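PDB 2PVU: ArtJ from Geobacillus stearothermophilus, which binds arginine, lysine or histidine and probably delivers them to its cognate ABC transporter, Art(MP)2. Local coordinates for residues T48-A53 against L84-W89; V101-S106 against Y226-P231. All coordinates share one frame; numbering follows the deposited sequence.

Contact 1: T48-A53 against L84-W89; sequences TDAAFA and LKNIGW. With LYS (lysine), chain E.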
# COMPACT_ATOMS: atom_id res chain seq x y z
N THR A 48 -8.35 -6.89 -0.81
CA THR A 48 -7.04 -6.43 -0.34
C THR A 48 -5.99 -7.49 -0.65
O THR A 48 -6.32 -8.65 -0.97
CB THR A 48 -7.05 -6.10 1.18
OG1 THR A 48 -5.90 -5.32 1.54
CG2 THR A 48 -7.12 -7.39 2.06
N ASP A 49 -4.72 -7.07 -0.58
CA ASP A 49 -3.55 -7.96 -0.74
C ASP A 49 -2.94 -8.04 0.63
O ASP A 49 -2.11 -7.18 0.96
CB ASP A 49 -2.57 -7.34 -1.76
CG ASP A 49 -1.18 -7.99 -1.74
OD1 ASP A 49 -1.15 -9.23 -1.50
OD2 ASP A 49 -0.17 -7.27 -1.95
N ALA A 50 -3.38 -9.00 1.48
CA ALA A 50 -2.92 -8.93 2.88
C ALA A 50 -1.54 -9.56 3.03
O ALA A 50 -1.40 -10.59 3.69
CB ALA A 50 -3.88 -9.62 3.84
N ALA A 51 -0.54 -8.89 2.45
CA ALA A 51 0.87 -9.27 2.56
C ALA A 51 1.70 -8.01 2.55
O ALA A 51 2.68 -7.88 1.75
CB ALA A 51 1.26 -10.24 1.39
N PHE A 52 1.30 -7.02 3.37
CA PHE A 52 1.82 -5.63 3.24
C PHE A 52 1.75 -4.94 4.62
O PHE A 52 1.12 -3.87 4.80
CB PHE A 52 1.01 -4.87 2.17
CG PHE A 52 1.75 -3.74 1.50
CD1 PHE A 52 1.26 -2.44 1.61
CD2 PHE A 52 2.93 -3.98 0.76
CE1 PHE A 52 1.92 -1.36 0.97
CE2 PHE A 52 3.60 -2.92 0.13
CZ PHE A 52 3.09 -1.60 0.24
N ALA A 53 2.38 -5.58 5.60
CA ALA A 53 2.45 -5.00 6.95
C ALA A 53 3.16 -3.65 6.87
O ALA A 53 4.19 -3.54 6.21
CB ALA A 53 3.18 -5.94 7.92
N LEU A 84 -14.25 -8.13 4.23
CA LEU A 84 -12.90 -7.87 3.72
C LEU A 84 -12.25 -9.21 3.32
O LEU A 84 -12.20 -10.14 4.12
CB LEU A 84 -12.04 -7.13 4.76
CG LEU A 84 -10.59 -6.92 4.34
CD1 LEU A 84 -10.50 -5.99 3.07
CD2 LEU A 84 -9.84 -6.34 5.52
N LYS A 85 -11.80 -9.29 2.07
CA LYS A 85 -11.26 -10.54 1.50
C LYS A 85 -9.82 -10.37 1.01
O LYS A 85 -9.51 -9.42 0.27
CB LYS A 85 -12.15 -11.03 0.36
CG LYS A 85 -13.45 -11.73 0.90
CD LYS A 85 -14.47 -11.98 -0.18
CE LYS A 85 -15.32 -13.22 0.11
NZ LYS A 85 -15.98 -13.22 1.48
N ASN A 86 -8.94 -11.31 1.38
CA ASN A 86 -7.58 -11.26 0.87
C ASN A 86 -7.56 -11.93 -0.49
O ASN A 86 -7.51 -13.18 -0.61
CB ASN A 86 -6.61 -11.94 1.84
CG ASN A 86 -5.18 -12.02 1.32
OD1 ASN A 86 -4.74 -11.21 0.52
ND2 ASN A 86 -4.45 -13.05 1.77
N ILE A 87 -7.61 -11.13 -1.54
CA ILE A 87 -7.63 -11.71 -2.86
C ILE A 87 -6.35 -11.61 -3.64
O ILE A 87 -6.22 -12.24 -4.71
CB ILE A 87 -8.82 -11.23 -3.70
CG1 ILE A 87 -8.85 -9.71 -3.77
CG2 ILE A 87 -10.13 -11.82 -3.11
CD1 ILE A 87 -9.90 -9.18 -4.79
N GLY A 88 -5.39 -10.85 -3.13
CA GLY A 88 -4.10 -10.78 -3.83
C GLY A 88 -4.11 -9.55 -4.75
O GLY A 88 -5.17 -9.00 -5.05
N TRP A 89 -2.93 -9.11 -5.16
CA TRP A 89 -2.77 -7.77 -5.71
C TRP A 89 -3.29 -7.73 -7.15
O TRP A 89 -4.14 -6.88 -7.51
CB TRP A 89 -1.27 -7.44 -5.66
CG TRP A 89 -0.86 -6.08 -6.21
CD1 TRP A 89 -0.10 -5.84 -7.36
CD2 TRP A 89 -1.19 -4.82 -5.67
NE1 TRP A 89 0.08 -4.48 -7.52
CE2 TRP A 89 -0.60 -3.83 -6.51
CE3 TRP A 89 -1.95 -4.39 -4.55
CZ2 TRP A 89 -0.73 -2.44 -6.24
CZ3 TRP A 89 -2.07 -3.00 -4.27
CH2 TRP A 89 -1.46 -2.05 -5.09
N LYS E . 1.57 2.07 -2.91
CA LYS E . 2.20 1.26 -4.01
C LYS E . 1.21 1.15 -5.18
O LYS E . 1.56 0.65 -6.24
CB LYS E . 2.53 -0.14 -3.51
CG LYS E . 1.28 -0.89 -2.99
CD LYS E . 1.51 -2.42 -2.96
CE LYS E . 0.52 -3.06 -1.99
NZ LYS E . 0.58 -4.61 -2.08
OXT LYS E . 0.03 1.56 -5.07
O HOH W 1 -0.67 -10.42 -3.85
O HOH W 2 -2.13 -11.56 -0.54

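Contact 2: V101-S106 against Y226-P231; sequences VDMGIS and YGMIFP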
# COMPACT_ATOMS: atom_id res chain seq x y z
N VAL A 101 -15.49 -7.34 -7.08
CA VAL A 101 -15.19 -6.70 -5.83
C VAL A 101 -15.70 -5.25 -5.96
O VAL A 101 -15.56 -4.63 -7.04
CB VAL A 101 -13.67 -6.83 -5.58
CG1 VAL A 101 -13.15 -5.79 -4.68
CG2 VAL A 101 -13.34 -8.23 -5.08
N ASP A 102 -16.32 -4.74 -4.90
CA ASP A 102 -16.96 -3.41 -4.94
C ASP A 102 -16.00 -2.26 -4.59
O ASP A 102 -16.28 -1.09 -4.89
CB ASP A 102 -18.12 -3.37 -3.95
CG ASP A 102 -19.22 -4.35 -4.31
OD1 ASP A 102 -19.60 -4.42 -5.50
OD2 ASP A 102 -19.64 -5.08 -3.41
N MET A 103 -14.91 -2.61 -3.93
CA MET A 103 -14.06 -1.63 -3.25
C MET A 103 -12.75 -2.31 -2.91
O MET A 103 -12.72 -3.54 -2.72
CB MET A 103 -14.74 -1.23 -1.92
CG MET A 103 -14.05 -0.11 -1.18
SD MET A 103 -15.05 0.31 0.27
CE MET A 103 -13.92 1.48 1.00
N GLY A 104 -11.68 -1.52 -2.83
CA GLY A 104 -10.41 -2.06 -2.37
C GLY A 104 -9.75 -1.13 -1.38
O GLY A 104 -9.93 0.10 -1.44
N ILE A 105 -8.97 -1.70 -0.47
CA ILE A 105 -8.06 -0.90 0.38
C ILE A 105 -6.83 -1.78 0.55
O ILE A 105 -6.96 -2.96 0.87
CB ILE A 105 -8.69 -0.42 1.76
CG1 ILE A 105 -7.80 0.67 2.42
CG2 ILE A 105 -8.96 -1.58 2.69
CD1 ILE A 105 -8.30 1.17 3.75
N SER A 106 -5.65 -1.25 0.20
CA SER A 106 -4.47 -2.13 0.09
C SER A 106 -3.19 -1.30 -0.12
O SER A 106 -2.34 -1.69 -0.95
CB SER A 106 -4.68 -3.12 -1.08
OG SER A 106 -3.84 -4.28 -1.03
N TYR A 226 -2.22 7.51 -0.52
CA TYR A 226 -3.04 6.32 -0.68
C TYR A 226 -4.52 6.71 -0.72
O TYR A 226 -4.91 7.69 -0.06
CB TYR A 226 -2.90 5.37 0.51
CG TYR A 226 -1.54 4.81 0.70
CD1 TYR A 226 -0.58 4.83 -0.34
CD2 TYR A 226 -1.23 4.18 1.89
CE1 TYR A 226 0.70 4.27 -0.13
CE2 TYR A 226 0.02 3.58 2.10
CZ TYR A 226 0.97 3.66 1.13
OH TYR A 226 2.19 3.07 1.42
N GLY A 227 -5.29 5.99 -1.54
CA GLY A 227 -6.77 6.15 -1.57
C GLY A 227 -7.40 4.76 -1.51
O GLY A 227 -6.78 3.75 -1.88
N MET A 228 -8.64 4.70 -0.99
CA MET A 228 -9.48 3.51 -1.18
C MET A 228 -9.85 3.55 -2.66
O MET A 228 -9.85 4.61 -3.25
CB MET A 228 -10.68 3.59 -0.24
CG MET A 228 -10.27 3.17 1.19
SD MET A 228 -11.48 3.68 2.39
CE MET A 228 -11.06 5.38 2.70
N ILE A 229 -10.10 2.40 -3.27
CA ILE A 229 -10.31 2.34 -4.73
C ILE A 229 -11.64 1.66 -5.06
O ILE A 229 -12.15 0.85 -4.28
CB ILE A 229 -9.14 1.59 -5.38
CG1 ILE A 229 -9.18 1.70 -6.91
CG2 ILE A 229 -9.16 0.09 -4.98
CD1 ILE A 229 -7.94 1.15 -7.58
N PHE A 230 -12.24 2.04 -6.19
CA PHE A 230 -13.60 1.60 -6.55
C PHE A 230 -13.62 1.36 -8.03
O PHE A 230 -12.87 1.99 -8.77
CB PHE A 230 -14.63 2.72 -6.27
CG PHE A 230 -14.65 3.19 -4.84
CD1 PHE A 230 -15.36 2.48 -3.86
CD2 PHE A 230 -13.93 4.29 -4.47
CE1 PHE A 230 -15.37 2.91 -2.49
CE2 PHE A 230 -13.91 4.74 -3.11
CZ PHE A 230 -14.61 4.04 -2.14
N PRO A 231 -14.56 0.49 -8.49
CA PRO A 231 -14.80 0.47 -9.92
C PRO A 231 -15.26 1.86 -10.34
O PRO A 231 -15.87 2.60 -9.56
CB PRO A 231 -15.96 -0.51 -10.08
CG PRO A 231 -15.90 -1.43 -8.82
CD PRO A 231 -15.40 -0.47 -7.73
O HOH W 3 -5.62 1.63 -0.29

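Contact 1: T48-A53 against L84-W89
Trp-89 meets Asp-49 at the edge of its indole, where Asp-49 CB lies near the ring plane. One indole face carries the end of the bound lysine, with NZ 3.5 Å from Trp-89 CE3. The Phe-52 ring takes the same alkyl chain on one face, the lysine CE sitting 3.5 Å above the ring plane and over its centre. Asp-49 holds its CG anti to the backbone N (chi1 165°), which brings OD2 to 2.8 Å from the ligand NZ. Gln-153 NE2 donates to the same oxygen. The carboxylate stands 53° from the indole plane. Its other oxygen, OD1, meets two waters: one accepts from Trp-89 N, the other donates to Asn-86 OD1. Replacing Phe-52 by an alanine would probably bare the side of the ligand's alkyl chain that faces the ring, leaving Trp-89 to grip the other. Asp-49, Phe-52 and Trp-89 line the lysine pocket of this family 3 solute-binding protein; Asp-49 and Trp-89 follow the carboxyl ends of parallel strands 44-48 and 82-86. Thr-48 pairs with Asn-86 in a parallel bridge. Thr-48 N donates to Lys-85 O, and Thr-48 O accepts from Ile-87 N (2.9 Å) and Gly-88 N (3.2 Å). Gly-88 is the N-cap of the helix that Trp-89 begins. Ala-50 N reaches Asn-86 OD1 at 2.8 Å, from above the carbonyl plane (N-H...O 168°). Thr-48 CG2 rests on Leu-84 CD1 at 3.8 Å.

Contact 2: V101-S106 against Y226-P231
The backbones of 101-106 and 226-231 run antiparallel and meet in a single bridge, the hydrogen-bonded pair Gly-104 and Ile-229. Gly-104 N donates to Ile-229 O at 2.8 Å, and Ile-229 N donates back to Gly-104 O at 2.9 Å. The second bond is the straighter, 167° at the hydrogen against 154°. Ile-229 CG2 packs against Gly-104 CA, 3.6 Å away, at the place a side chain on Gly-104 would occupy.

Met-103 carries much of the apolar contact. Its CG is anti to the backbone N (chi1 -174°) and the rest of the chain is extended, which carries the thioether past Phe-230 to Met-228. Met-103 and Phe-230 lie side by side and point the same way. CG of Met-103 comes 3.5 Å from Phe-230 CE1. Met-103 SD stands 5.0 Å from the centroid of the Phe-230 ring, an oblique Met-aromatic contact. Beyond it, Met-103 CE touches Met-228 SD at 3.6 Å where the two chains cross. Met-228 bends at its last torsion. Met-228 CG lies alongside Ile-105, 3.7 Å from Ile-105 CG1. Helix 66-78 packs on Met-103 and Ile-105, while Val-240 of helix 237-249 touches Met-103, Met-228 and Phe-230.

At one end, Pro-231 CD sits 3.0 Å from Asp-102 O, which also lies at the edge of the Phe-230 ring. Val-101 O is buried here without a polar partner. At the other end a water accepts from Ser-106 N and donates to Gly-227 O. Ser-106 and Tyr-226 then enter the lysine pocket. Strand 224-231 returns late in the chain and inserts antiparallel between 103-104 and 118-120, the order expected of a lobe of type II periplasmic-type binding proteins.

Overall arrangement
Contact 2 is buried; contact 1 is partly buried, and Lys-85 there is exposed. Both reach the parallel sheet in which strand 44-48 lies between 82-86 and 103-104. Contact 1 joins the end of the central strand to one neighbour, and contact 2 joins the other neighbour to strand 224-231. They touch directly: Thr-48 OG1 probably bonds Ile-105 O, and Asp-49 N probably bonds Ser-106 OG. Their chemistry differs with place. Contact 1 is largely polar, with a carboxylate, waters and aromatic faces turned to the ligand. Contact 2 is mostly apolar, with methionines under helices, and meets the lysine only through Ser-106 and Tyr-226.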